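Local atomic coordinates of putative surface-anchored fimbrial subunit (Corynebacterium diphtheriae, PDB entry 3HR6), a protein that serves as the major shaft pilin of a surface pilus, built from tandem Ig-like modules with stabilising isopeptide and disulfide bonds, and binds calcium. Residues G186-D191 against S278-Q283; Y224-R229 against Q283-E288; Q272-P277 against A293-P298. All coordinates share one frame; numbering follows the deposited sequence.

Contact 1 (G186-D191 against S278-Q283)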
ATOM      1  N   GLY A 186      13.706  11.410   5.006  1.00 15.28           N
ATOM      2  CA  GLY A 186      13.791   9.961   5.012  1.00 14.43           C
ATOM      3  C   GLY A 186      12.924   9.487   3.887  1.00 13.29           C
ATOM      4  O   GLY A 186      12.306  10.296   3.214  1.00 13.30           O
ATOM      5  N   PHE A 187      12.861   8.179   3.672  1.00 13.14           N
ATOM      6  CA  PHE A 187      12.080   7.665   2.564  1.00 12.64           C
ATOM      7  C   PHE A 187      11.803   6.205   2.844  1.00 11.78           C
ATOM      8  O   PHE A 187      12.714   5.379   2.813  1.00 13.18           O
ATOM      9  CB  PHE A 187      12.797   7.870   1.223  1.00 12.16           C
ATOM     10  CG  PHE A 187      11.856   8.052   0.055  1.00 12.50           C
ATOM     11  CD1 PHE A 187      11.316   9.285  -0.225  1.00  9.72           C
ATOM     12  CD2 PHE A 187      11.501   6.999  -0.740  1.00 13.56           C
ATOM     13  CE1 PHE A 187      10.485   9.472  -1.289  1.00 13.02           C
ATOM     14  CE2 PHE A 187      10.608   7.191  -1.804  1.00 13.63           C
ATOM     15  CZ  PHE A 187      10.118   8.408  -2.062  1.00 12.26           C
ATOM     16  N   THR A 188      10.574   5.934   3.243  1.00 10.94           N
ATOM     17  CA  THR A 188      10.192   4.592   3.621  1.00 11.60           C
ATOM     18  C   THR A 188       9.079   4.084   2.705  1.00 11.29           C
ATOM     19  O   THR A 188       8.139   4.808   2.424  1.00 14.52           O
ATOM     20  CB  THR A 188       9.715   4.571   5.079  1.00 10.91           C
ATOM     21  OG1 THR A 188      10.803   4.915   5.942  1.00  9.39           O
ATOM     22  CG2 THR A 188       9.195   3.176   5.482  1.00 11.98           C
ATOM     23  N   VAL A 189       9.195   2.862   2.208  1.00 11.89           N
ATOM     24  CA  VAL A 189       8.108   2.204   1.483  1.00 11.64           C
ATOM     25  C   VAL A 189       7.734   1.007   2.348  1.00 11.59           C
ATOM     26  O   VAL A 189       8.580   0.178   2.631  1.00 11.51           O
ATOM     27  CB  VAL A 189       8.478   1.777   0.062  1.00 11.28           C
ATOM     28  CG1 VAL A 189       7.268   0.980  -0.612  1.00 13.61           C
ATOM     29  CG2 VAL A 189       8.889   3.002  -0.778  1.00 11.70           C
ATOM     30  N   ALA A 190       6.466   0.961   2.812  1.00 11.36           N
ATOM     31  CA  ALA A 190       6.006  -0.120   3.671  1.00 12.50           C
ATOM     32  C   ALA A 190       4.800  -0.774   3.086  1.00 11.91           C
ATOM     33  O   ALA A 190       3.990  -0.141   2.410  1.00 13.16           O
ATOM     34  CB  ALA A 190       5.637   0.384   5.079  1.00 11.37           C
ATOM     35  N   ASP A 191       4.697  -2.066   3.363  1.00 13.17           N
ATOM     36  CA  ASP A 191       3.593  -2.848   2.781  1.00 13.29           C
ATOM     37  C   ASP A 191       3.133  -3.814   3.825  1.00 13.47           C
ATOM     38  O   ASP A 191       3.913  -4.667   4.267  1.00 12.34           O
ATOM     39  CB  ASP A 191       4.087  -3.558   1.505  1.00 12.74           C
ATOM     40  CG  ASP A 191       2.970  -4.235   0.725  1.00 13.07           C
ATOM     41  OD1 ASP A 191       2.031  -4.784   1.378  1.00 15.36           O
ATOM     42  OD2 ASP A 191       3.033  -4.186  -0.499  1.00 14.45           O
ATOM     43  N   SER A 278       9.857   9.994   5.514  1.00 14.13           N
ATOM     44  CA  SER A 278      10.389  10.023   6.881  1.00 14.13           C
ATOM     45  C   SER A 278      10.857   8.611   7.208  1.00 13.53           C
ATOM     46  O   SER A 278      10.372   7.656   6.614  1.00 12.39           O
ATOM     47  CB  SER A 278       9.285  10.440   7.874  1.00 14.29           C
ATOM     48  OG  SER A 278       9.853  10.678   9.169  1.00 16.91           O
ATOM     49  N   ASN A 279      11.810   8.473   8.135  1.00 13.42           N
ATOM     50  CA  ASN A 279      12.308   7.198   8.587  1.00 14.60           C
ATOM     51  C   ASN A 279      11.962   7.045  10.084  1.00 14.98           C
ATOM     52  O   ASN A 279      12.749   7.405  10.965  1.00 15.52           O
ATOM     53  CB  ASN A 279      13.831   7.109   8.381  1.00 13.38           C
ATOM     54  CG  ASN A 279      14.218   7.013   6.933  1.00 14.68           C
ATOM     55  OD1 ASN A 279      13.380   6.782   6.080  1.00 14.18           O
ATOM     56  ND2 ASN A 279      15.497   7.207   6.643  1.00 13.14           N
ATOM     57  N   PRO A 280      10.764   6.518  10.367  1.00 16.27           N
ATOM     58  CA  PRO A 280      10.351   6.449  11.756  1.00 17.07           C
ATOM     59  C   PRO A 280      11.266   5.556  12.587  1.00 17.13           C
ATOM     60  O   PRO A 280      11.737   4.533  12.089  1.00 18.06           O
ATOM     61  CB  PRO A 280       8.943   5.845  11.697  1.00 17.30           C
ATOM     62  CG  PRO A 280       8.537   5.885  10.323  1.00 17.98           C
ATOM     63  CD  PRO A 280       9.691   6.147   9.446  1.00 17.12           C
ATOM     64  N   THR A 281      11.469   5.943  13.838  1.00 17.70           N
ATOM     65  CA  THR A 281      12.283   5.162  14.778  1.00 17.89           C
ATOM     66  C   THR A 281      11.495   3.944  15.278  1.00 18.00           C
ATOM     67  O   THR A 281      12.097   2.945  15.627  1.00 18.52           O
ATOM     68  CB  THR A 281      12.755   6.026  15.938  1.00 18.00           C
ATOM     69  OG1 THR A 281      11.653   6.776  16.444  1.00 19.79           O
ATOM     70  CG2 THR A 281      13.844   6.990  15.507  1.00 19.18           C
ATOM     71  N   ALA A 282      10.161   4.026  15.301  1.00 17.25           N
ATOM     72  CA  ALA A 282       9.300   2.906  15.717  1.00 17.13           C
ATOM     73  C   ALA A 282       8.857   2.142  14.495  1.00 17.20           C
ATOM     74  O   ALA A 282       8.861   2.680  13.397  1.00 17.17           O
ATOM     75  CB  ALA A 282       8.084   3.408  16.487  1.00 16.70           C
ATOM     76  N   GLN A 283       8.474   0.888  14.684  1.00 17.40           N
ATOM     77  CA  GLN A 283       8.056   0.085  13.561  1.00 17.70           C
ATOM     78  C   GLN A 283       6.692   0.620  13.116  1.00 17.48           C
ATOM     79  O   GLN A 283       5.726   0.599  13.882  1.00 19.30           O
ATOM     80  CB  GLN A 283       8.055  -1.391  13.930  1.00 17.38           C
ATOM     81  CG  GLN A 283       9.500  -1.903  13.947  1.00 18.57           C
ATOM     82  CD  GLN A 283       9.629  -3.341  14.243  1.00 20.11           C
ATOM     83  OE1 GLN A 283       8.848  -3.905  15.006  1.00 22.31           O
ATOM     84  NE2 GLN A 283      10.665  -3.970  13.667  1.00 24.09           N
TER

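Contact 2 (Y224-R229 against Q283-E288)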
ATOM      1  N   TYR A 224       8.204  -6.960  10.092  1.00 12.02           N
ATOM      2  CA  TYR A 224       7.710  -7.090  11.432  1.00 12.16           C
ATOM      3  C   TYR A 224       6.236  -7.466  11.379  1.00 12.25           C
ATOM      4  O   TYR A 224       5.555  -7.128  10.420  1.00 12.34           O
ATOM      5  CB  TYR A 224       7.918  -5.801  12.252  1.00 11.90           C
ATOM      6  CG  TYR A 224       7.700  -4.501  11.522  1.00 12.18           C
ATOM      7  CD1 TYR A 224       6.474  -3.837  11.558  1.00 12.03           C
ATOM      8  CD2 TYR A 224       8.711  -3.923  10.730  1.00 13.47           C
ATOM      9  CE1 TYR A 224       6.268  -2.672  10.891  1.00 10.92           C
ATOM     10  CE2 TYR A 224       8.510  -2.749  10.060  1.00 12.91           C
ATOM     11  CZ  TYR A 224       7.293  -2.103  10.122  1.00 11.74           C
ATOM     12  OH  TYR A 224       7.098  -0.953   9.445  1.00 14.59           O
ATOM     13  N   GLN A 225       5.796  -8.171  12.420  1.00 14.38           N
ATOM     14  CA  GLN A 225       4.435  -8.636  12.517  1.00 16.90           C
ATOM     15  C   GLN A 225       3.607  -7.575  13.192  1.00 17.93           C
ATOM     16  O   GLN A 225       4.009  -7.044  14.220  1.00 19.93           O
ATOM     17  CB  GLN A 225       4.351  -9.926  13.336  1.00 16.41           C
ATOM     18  CG  GLN A 225       4.956 -11.129  12.657  1.00 20.01           C
ATOM     19  CD  GLN A 225       4.460 -11.329  11.243  1.00 21.81           C
ATOM     20  OE1 GLN A 225       3.362 -11.853  11.003  1.00 24.57           O
ATOM     21  NE2 GLN A 225       5.277 -10.911  10.285  1.00 21.32           N
ATOM     22  N   VAL A 226       2.458  -7.273  12.607  1.00 18.94           N
ATOM     23  CA  VAL A 226       1.442  -6.468  13.266  1.00 19.88           C
ATOM     24  C   VAL A 226       0.189  -7.330  13.240  1.00 19.45           C
ATOM     25  O   VAL A 226      -0.371  -7.564  12.171  1.00 18.33           O
ATOM     26  CB  VAL A 226       1.148  -5.160  12.570  1.00 19.34           C
ATOM     27  CG1 VAL A 226      -0.058  -4.501  13.251  1.00 20.49           C
ATOM     28  CG2 VAL A 226       2.353  -4.214  12.617  1.00 20.70           C
ATOM     29  N   GLY A 227      -0.192  -7.844  14.400  1.00 19.92           N
ATOM     30  CA  GLY A 227      -1.201  -8.884  14.468  1.00 20.13           C
ATOM     31  C   GLY A 227      -0.863 -10.068  13.569  1.00 20.65           C
ATOM     32  O   GLY A 227       0.244 -10.629  13.637  1.00 20.50           O
ATOM     33  N   ASP A 228      -1.802 -10.459  12.721  1.00 19.86           N
ATOM     34  CA  ASP A 228      -1.615 -11.647  11.886  1.00 20.13           C
ATOM     35  C   ASP A 228      -1.099 -11.283  10.502  1.00 18.94           C
ATOM     36  O   ASP A 228      -1.212 -12.076   9.551  1.00 19.48           O
ATOM     37  CB  ASP A 228      -2.913 -12.453  11.778  1.00 21.38           C
ATOM     38  CG  ASP A 228      -4.054 -11.665  11.132  1.00 22.81           C
ATOM     39  OD1 ASP A 228      -3.909 -10.469  10.822  1.00 24.43           O
ATOM     40  OD2 ASP A 228      -5.135 -12.262  10.954  1.00 29.11           O
ATOM     41  N   ARG A 229      -0.572 -10.074  10.368  1.00 17.44           N
ATOM     42  CA  ARG A 229      -0.003  -9.641   9.101  1.00 16.19           C
ATOM     43  C   ARG A 229       1.450  -9.189   9.217  1.00 15.56           C
ATOM     44  O   ARG A 229       1.833  -8.559  10.181  1.00 16.38           O
ATOM     45  CB  ARG A 229      -0.846  -8.543   8.482  1.00 16.19           C
ATOM     46  CG  ARG A 229      -2.264  -9.074   8.125  1.00 15.53           C
ATOM     47  CD  ARG A 229      -3.181  -7.940   7.914  1.00 15.51           C
ATOM     48  NE  ARG A 229      -2.810  -7.156   6.750  1.00 14.86           N
ATOM     49  CZ  ARG A 229      -3.411  -6.031   6.354  1.00 19.12           C
ATOM     50  NH1 ARG A 229      -4.373  -5.490   7.077  1.00 18.82           N
ATOM     51  NH2 ARG A 229      -2.975  -5.405   5.273  1.00 20.86           N
ATOM     52  N   GLN A 283       8.474   0.888  14.684  1.00 17.40           N
ATOM     53  CA  GLN A 283       8.056   0.085  13.561  1.00 17.70           C
ATOM     54  C   GLN A 283       6.692   0.620  13.116  1.00 17.48           C
ATOM     55  O   GLN A 283       5.726   0.599  13.882  1.00 19.30           O
ATOM     56  CB  GLN A 283       8.055  -1.391  13.930  1.00 17.38           C
ATOM     57  CG  GLN A 283       9.500  -1.903  13.947  1.00 18.57           C
ATOM     58  CD  GLN A 283       9.629  -3.341  14.243  1.00 20.11           C
ATOM     59  OE1 GLN A 283       8.848  -3.905  15.006  1.00 22.31           O
ATOM     60  NE2 GLN A 283      10.665  -3.970  13.667  1.00 24.09           N
ATOM     61  N   TRP A 284       6.662   1.175  11.924  1.00 17.05           N
ATOM     62  CA  TRP A 284       5.496   1.919  11.420  1.00 15.82           C
ATOM     63  C   TRP A 284       4.506   0.973  10.753  1.00 15.91           C
ATOM     64  O   TRP A 284       4.880   0.165   9.900  1.00 15.72           O
ATOM     65  CB  TRP A 284       5.972   2.970  10.441  1.00 15.70           C
ATOM     66  CG  TRP A 284       4.931   3.767   9.766  1.00 15.63           C
ATOM     67  CD1 TRP A 284       3.967   4.529  10.360  1.00 17.54           C
ATOM     68  CD2 TRP A 284       4.804   3.979   8.356  1.00 16.07           C
ATOM     69  NE1 TRP A 284       3.220   5.160   9.396  1.00 17.02           N
ATOM     70  CE2 TRP A 284       3.707   4.839   8.155  1.00 15.02           C
ATOM     71  CE3 TRP A 284       5.481   3.485   7.237  1.00 14.41           C
ATOM     72  CZ2 TRP A 284       3.296   5.222   6.880  1.00 14.25           C
ATOM     73  CZ3 TRP A 284       5.091   3.875   5.984  1.00 15.01           C
ATOM     74  CH2 TRP A 284       3.993   4.728   5.795  1.00 14.91           C
ATOM     75  N   ASP A 285       3.251   1.051  11.192  1.00 15.28           N
ATOM     76  CA  ASP A 285       2.164   0.379  10.529  1.00 15.86           C
ATOM     77  C   ASP A 285       1.502   1.405   9.599  1.00 16.64           C
ATOM     78  O   ASP A 285       0.870   2.353  10.100  1.00 15.99           O
ATOM     79  CB  ASP A 285       1.132  -0.150  11.543  1.00 16.05           C
ATOM     80  CG  ASP A 285      -0.044  -0.887  10.851  1.00 16.86           C
ATOM     81  OD1 ASP A 285      -0.134  -0.844   9.615  1.00 16.99           O
ATOM     82  OD2 ASP A 285      -0.845  -1.541  11.554  1.00 21.12           O
ATOM     83  N   PRO A 286       1.689   1.256   8.264  1.00 16.63           N
ATOM     84  CA  PRO A 286       1.154   2.217   7.328  1.00 17.92           C
ATOM     85  C   PRO A 286      -0.370   2.236   7.296  1.00 19.65           C
ATOM     86  O   PRO A 286      -0.954   3.194   6.769  1.00 21.02           O
ATOM     87  CB  PRO A 286       1.711   1.749   5.979  1.00 16.46           C
ATOM     88  CG  PRO A 286       1.988   0.316   6.147  1.00 18.52           C
ATOM     89  CD  PRO A 286       2.309   0.105   7.580  1.00 17.14           C
ATOM     90  N   GLU A 287      -0.996   1.199   7.843  1.00 21.45           N
ATOM     91  CA  GLU A 287      -2.460   1.130   7.890  1.00 24.18           C
ATOM     92  C   GLU A 287      -2.954   1.328   9.328  1.00 26.69           C
ATOM     93  O   GLU A 287      -3.967   0.757   9.729  1.00 27.89           O
ATOM     94  CB  GLU A 287      -2.964  -0.165   7.201  1.00 23.47           C
ATOM     95  CG  GLU A 287      -2.339  -0.346   5.767  1.00 23.74           C
ATOM     96  CD  GLU A 287      -2.893  -1.530   4.964  1.00 24.05           C
ATOM     97  OE1 GLU A 287      -3.601  -2.351   5.588  1.00 26.55           O
ATOM     98  OE2 GLU A 287      -2.608  -1.610   3.740  1.00 25.07           O
ATOM     99  N   GLU A 288      -2.211   2.136  10.095  1.00 29.05           N
ATOM    100  CA  GLU A 288      -2.621   2.624  11.416  1.00 31.09           C
ATOM    101  C   GLU A 288      -3.448   3.922  11.253  1.00 32.98           C
ATOM    102  O   GLU A 288      -3.433   4.562  10.188  1.00 35.22           O
ATOM    103  CB  GLU A 288      -1.357   2.872  12.230  1.00 31.30           C
ATOM    104  CG  GLU A 288      -1.483   3.180  13.717  1.00 32.01           C
ATOM    105  CD  GLU A 288      -0.544   4.308  14.146  1.00 33.00           C
ATOM    106  OE1 GLU A 288       0.417   4.638  13.398  1.00 35.27           O
ATOM    107  OE2 GLU A 288      -0.763   4.893  15.215  1.00 30.74           O
TER
HETATM  108  O   HOH W   1       9.015   1.276  10.580  1.00 25.47           O

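Contact 3 (Q272-P277 against A293-P298)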
ATOM      1  N   GLN A 272      -1.832  -3.251  -0.706  1.00 15.36           N
ATOM      2  CA  GLN A 272      -1.397  -1.884  -0.998  1.00 16.81           C
ATOM      3  C   GLN A 272      -0.054  -1.644  -0.314  1.00 16.18           C
ATOM      4  O   GLN A 272       0.270  -2.328   0.616  1.00 15.20           O
ATOM      5  CB  GLN A 272      -2.398  -0.896  -0.433  1.00 17.79           C
ATOM      6  CG  GLN A 272      -3.470  -0.424  -1.366  1.00 21.92           C
ATOM      7  CD  GLN A 272      -4.337   0.621  -0.690  1.00 23.60           C
ATOM      8  OE1 GLN A 272      -4.979   0.326   0.329  1.00 27.03           O
ATOM      9  NE2 GLN A 272      -4.322   1.851  -1.206  1.00 16.16           N
ATOM     10  N   ALA A 273       0.739  -0.698  -0.836  1.00 14.58           N
ATOM     11  CA  ALA A 273       1.973  -0.244  -0.155  1.00 14.40           C
ATOM     12  C   ALA A 273       1.792   1.240   0.109  1.00 14.42           C
ATOM     13  O   ALA A 273       0.879   1.876  -0.430  1.00 14.92           O
ATOM     14  CB  ALA A 273       3.229  -0.487  -0.996  1.00 14.56           C
ATOM     15  N   TRP A 274       2.693   1.795   0.895  1.00 13.16           N
ATOM     16  CA  TRP A 274       2.620   3.192   1.238  1.00 14.01           C
ATOM     17  C   TRP A 274       4.002   3.787   1.236  1.00 13.12           C
ATOM     18  O   TRP A 274       4.945   3.121   1.640  1.00 14.58           O
ATOM     19  CB  TRP A 274       2.083   3.323   2.646  1.00 13.93           C
ATOM     20  CG  TRP A 274       0.682   2.773   2.855  1.00 12.56           C
ATOM     21  CD1 TRP A 274       0.323   1.454   2.863  1.00 13.83           C
ATOM     22  CD2 TRP A 274      -0.502   3.504   3.206  1.00 17.45           C
ATOM     23  NE1 TRP A 274      -1.032   1.335   3.100  1.00 15.87           N
ATOM     24  CE2 TRP A 274      -1.536   2.573   3.376  1.00 14.75           C
ATOM     25  CE3 TRP A 274      -0.779   4.856   3.406  1.00 19.66           C
ATOM     26  CZ2 TRP A 274      -2.847   2.951   3.672  1.00 19.89           C
ATOM     27  CZ3 TRP A 274      -2.102   5.235   3.712  1.00 21.08           C
ATOM     28  CH2 TRP A 274      -3.104   4.281   3.851  1.00 20.46           C
ATOM     29  N   VAL A 275       4.095   5.042   0.802  1.00 13.02           N
ATOM     30  CA  VAL A 275       5.357   5.801   0.860  1.00 12.81           C
ATOM     31  C   VAL A 275       5.256   6.916   1.897  1.00 12.59           C
ATOM     32  O   VAL A 275       4.220   7.606   1.983  1.00 13.24           O
ATOM     33  CB  VAL A 275       5.850   6.311  -0.473  1.00 12.80           C
ATOM     34  CG1 VAL A 275       4.880   7.240  -1.169  1.00 13.49           C
ATOM     35  CG2 VAL A 275       7.245   6.984  -0.318  1.00 13.62           C
ATOM     36  N   LEU A 276       6.286   6.971   2.738  1.00 13.40           N
ATOM     37  CA  LEU A 276       6.416   7.998   3.780  1.00 13.38           C
ATOM     38  C   LEU A 276       7.735   8.719   3.621  1.00 13.88           C
ATOM     39  O   LEU A 276       8.779   8.081   3.582  1.00 14.23           O
ATOM     40  CB  LEU A 276       6.393   7.355   5.157  1.00 13.38           C
ATOM     41  CG  LEU A 276       6.327   8.291   6.351  1.00 12.69           C
ATOM     42  CD1 LEU A 276       4.918   8.922   6.420  1.00 15.13           C
ATOM     43  CD2 LEU A 276       6.595   7.511   7.615  1.00 13.63           C
ATOM     44  N   PRO A 277       7.713  10.056   3.562  1.00 14.35           N
ATOM     45  CA  PRO A 277       8.956  10.834   3.405  1.00 15.36           C
ATOM     46  C   PRO A 277       9.662  11.066   4.765  1.00 15.01           C
ATOM     47  O   PRO A 277       9.980  12.202   5.106  1.00 15.39           O
ATOM     48  CB  PRO A 277       8.445  12.153   2.829  1.00 15.85           C
ATOM     49  CG  PRO A 277       7.105  12.307   3.433  1.00 15.75           C
ATOM     50  CD  PRO A 277       6.513  10.907   3.583  1.00 15.48           C
ATOM     51  N   ALA A 293      -1.049   9.698  13.727  1.00 24.80           N
ATOM     52  CA  ALA A 293      -0.421   8.710  12.925  1.00 22.89           C
ATOM     53  C   ALA A 293       0.367   9.439  11.823  1.00 22.07           C
ATOM     54  O   ALA A 293      -0.146  10.394  11.226  1.00 23.60           O
ATOM     55  CB  ALA A 293      -1.480   7.725  12.340  1.00 22.48           C
ATOM     56  N   LEU A 294       1.627   9.047  11.623  1.00 19.69           N
ATOM     57  CA  LEU A 294       2.382   9.428  10.434  1.00 18.32           C
ATOM     58  C   LEU A 294       1.618   8.929   9.201  1.00 17.56           C
ATOM     59  O   LEU A 294       1.389   7.717   9.049  1.00 17.21           O
ATOM     60  CB  LEU A 294       3.785   8.803  10.442  1.00 19.12           C
ATOM     61  CG  LEU A 294       4.703   9.095  11.623  1.00 21.36           C
ATOM     62  CD1 LEU A 294       5.923   8.199  11.570  1.00 23.28           C
ATOM     63  CD2 LEU A 294       5.118  10.532  11.608  1.00 22.47           C
ATOM     64  N   ARG A 295       1.239   9.860   8.331  1.00 15.47           N
ATOM     65  CA  ARG A 295       0.370   9.535   7.193  1.00 15.28           C
ATOM     66  C   ARG A 295       1.252   9.209   5.994  1.00 14.98           C
ATOM     67  O   ARG A 295       2.025  10.039   5.552  1.00 14.83           O
ATOM     68  CB  ARG A 295      -0.596  10.698   6.935  1.00 16.21           C
ATOM     69  CG  ARG A 295      -1.516  10.570   5.699  1.00 16.76           C
ATOM     70  CD  ARG A 295      -2.427   9.381   5.787  1.00 21.51           C
ATOM     71  NE  ARG A 295      -3.227   9.174   4.571  1.00 23.32           N
ATOM     72  CZ  ARG A 295      -4.146   8.208   4.432  1.00 26.47           C
ATOM     73  NH1 ARG A 295      -4.412   7.379   5.443  1.00 26.13           N
ATOM     74  NH2 ARG A 295      -4.830   8.083   3.288  1.00 25.37           N
ATOM     75  N   GLY A 296       1.179   7.969   5.517  1.00 12.73           N
ATOM     76  CA  GLY A 296       1.826   7.613   4.261  1.00 13.46           C
ATOM     77  C   GLY A 296       0.962   7.963   3.060  1.00 13.47           C
ATOM     78  O   GLY A 296      -0.237   8.280   3.179  1.00 14.37           O
ATOM     79  N   MET A 297       1.567   7.908   1.878  1.00 13.47           N
ATOM     80  CA  MET A 297       0.810   8.022   0.649  1.00 12.43           C
ATOM     81  C   MET A 297       0.528   6.596   0.153  1.00 14.01           C
ATOM     82  O   MET A 297       1.481   5.873  -0.177  1.00 12.65           O
ATOM     83  CB  MET A 297       1.606   8.783  -0.394  1.00 13.54           C
ATOM     84  CG  MET A 297       1.115   8.797  -1.804  1.00 13.61           C
ATOM     85  SD  MET A 297      -0.570   9.386  -1.966  1.00 19.23           S
ATOM     86  CE  MET A 297      -0.353  11.009  -1.437  1.00 12.16           C
ATOM     87  N   PRO A 298      -0.735   6.186   0.115  1.00 13.59           N
ATOM     88  CA  PRO A 298      -1.031   4.828  -0.350  1.00 14.15           C
ATOM     89  C   PRO A 298      -0.840   4.646  -1.835  1.00 12.99           C
ATOM     90  O   PRO A 298      -1.092   5.559  -2.641  1.00 14.61           O
ATOM     91  CB  PRO A 298      -2.520   4.621   0.002  1.00 13.72           C
ATOM     92  CG  PRO A 298      -3.047   5.916   0.156  1.00 15.55           C
ATOM     93  CD  PRO A 298      -1.972   6.891   0.477  1.00 14.09           C
TER

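Contact 1 (G186-D191 against S278-Q283)
N279 OD1 accepts the backbone N-H of F187 at 2.8 Å, and the hydroxyl OG1 of T188 comes within 3.2 Å of the same oxygen. The bond from F187 N is moderately bent, 144° at the hydrogen, and its donor stands above the carbonyl plane of the N279 amide. With chi1 at -70°, CG of N279 lies beside its own backbone N and anti to its carbonyl carbon, which brings the amide group back toward the strand although the residue itself belongs to a loop. The other end of that amide is used too: ND2 donates to the carbonyl oxygen of L236. One side chain therefore ties the loop to strands 187-192 and 229-236 at a point where the two already pair with each other.

T188 adds a hydroxyl to the contact. S278 O, 2.9 Å from its OG1, and Q235 OE1 both lie in reach of the one hydroxyl proton, and which of them takes it is not settled. P280 CD closes in on the same hydroxyl at 3.9 Å. G186 permits a very near passage of the chains, its CA only 3.9 Å from that of S278 and 3.4 Å from N279 OD1; the position a side chain would occupy is already filled by the S278-N279 backbone.

F187 turns its CB away from the loop, and its ring meets that of F184 edge to face. The result illustrates how a loop can finish one end of a strand in an Ig-like, Cna-B-like beta-sandwich: the loop's polar groups bind the side of strand 187-192 that carries T188, while F187 and V189 face strands 166-174 and 251-259 of the opposing sheet.

Contact 2 (Y224-R229 against Q283-E288)
Y224 and Q283 stack, the phenol ring and the Q283 amide lying 23° from parallel as the two side chains run past each other in opposite directions. Q283 CB makes a CH-pi contact over the ring centre, 3.7 Å from the centroid, while Q283 CD and NE2 lie against CG and CD2 of Y224. Chi1 of 39° sets CG of the tyrosine between the backbone N and the carbonyl carbon, a crowded position. At the far end of the ring, Y224 OH donates to W284 O in a very short bond of 2.5 Å; a water gives a proton to the same OH and accepts one from W284 N.

R229 meets E287 at about a right angle in a salt bridge, NH2 to OE1 3.1 Å, with the oxygen approached from above the carboxylate plane. The arginine is bent at chi3 (66°), and its NE donates to L193 O, its stronger partner; NH2 also donates to K192 O. D285 OD1 takes the N-H of E287 in an Asx turn.

This loop lies across strand 187-192: D285 OD2 bridges to K192, W284 and P286 pack on A190, and Y224 rests on V231 and S233 of strand 229-236.

Contact 3 (Q272-P277 against A293-P298)
V275 and M297 form the hydrogen-bonded pair of a short antiparallel beta ladder, in which strand 297-298 pairs with strand 268-276, itself also paired with strand 187-192, in an Ig-like module. V275 N donates to M297 O at 2.9 Å, and M297 N returns a nearly straight bond to V275 O, 2.7 Å and 173°. The neighbouring pair, W274 with P298, is non-hydrogen-bonded and asks no cross-strand N-H of the proline; W274 CA makes a CA-H...O contact to M297 O, beside the bond from V275 N.

The tight part is this ladder with the buried V275, L276 and G296. V275 CG1, set between its backbone N and carbonyl carbon by chi1 of 60°, touches M297 CB at 3.7 Å. G296 CA packs on V275 O, and L276 CD1 comes to 3.2 Å from R295 O. On the face that carries W274 and P298, P298 CB stands over the six-membered ring of the indole, 3.7 Å from its centroid, as a CH-pi contact.

The looser side is partly exposed. The end of M297 leads away beyond CB, bent at chi2 and chi3; L294 CD1 and CB lie 4.1 to 4.2 Å from the methyls of L276; and Q272, though its NE2 brushes P298 CB, has its polar partner in S299 O. R295 reaches the indole from its rim. Ring and guanidinium planes are almost perpendicular, 83° apart: W274 CZ3 lies over the guanidinium face, with NH1 near the plane of the indole at its edge.

All three contacts secure parts of the long connection between strands 268-276 and 297-298, and all are partly buried. Contact 3 has four buried touching residues and contact 1 three, neither with an exposed one; contact 2, with two buried and the exposed Q283, is nearest the surface. Contacts 1 and 3 are joined through the sheet: A190 O meets W274 N, and T188 N meets L276 O. Contact 3 is ladder bonding with mostly apolar faces and R295 at the rim of W274; contact 1 adds loop bonds to a strand already paired. Contact 2 mixes stack, water and salt bridge, yet its W284 packs on L276, and W284 NE1 bonds to L294 O.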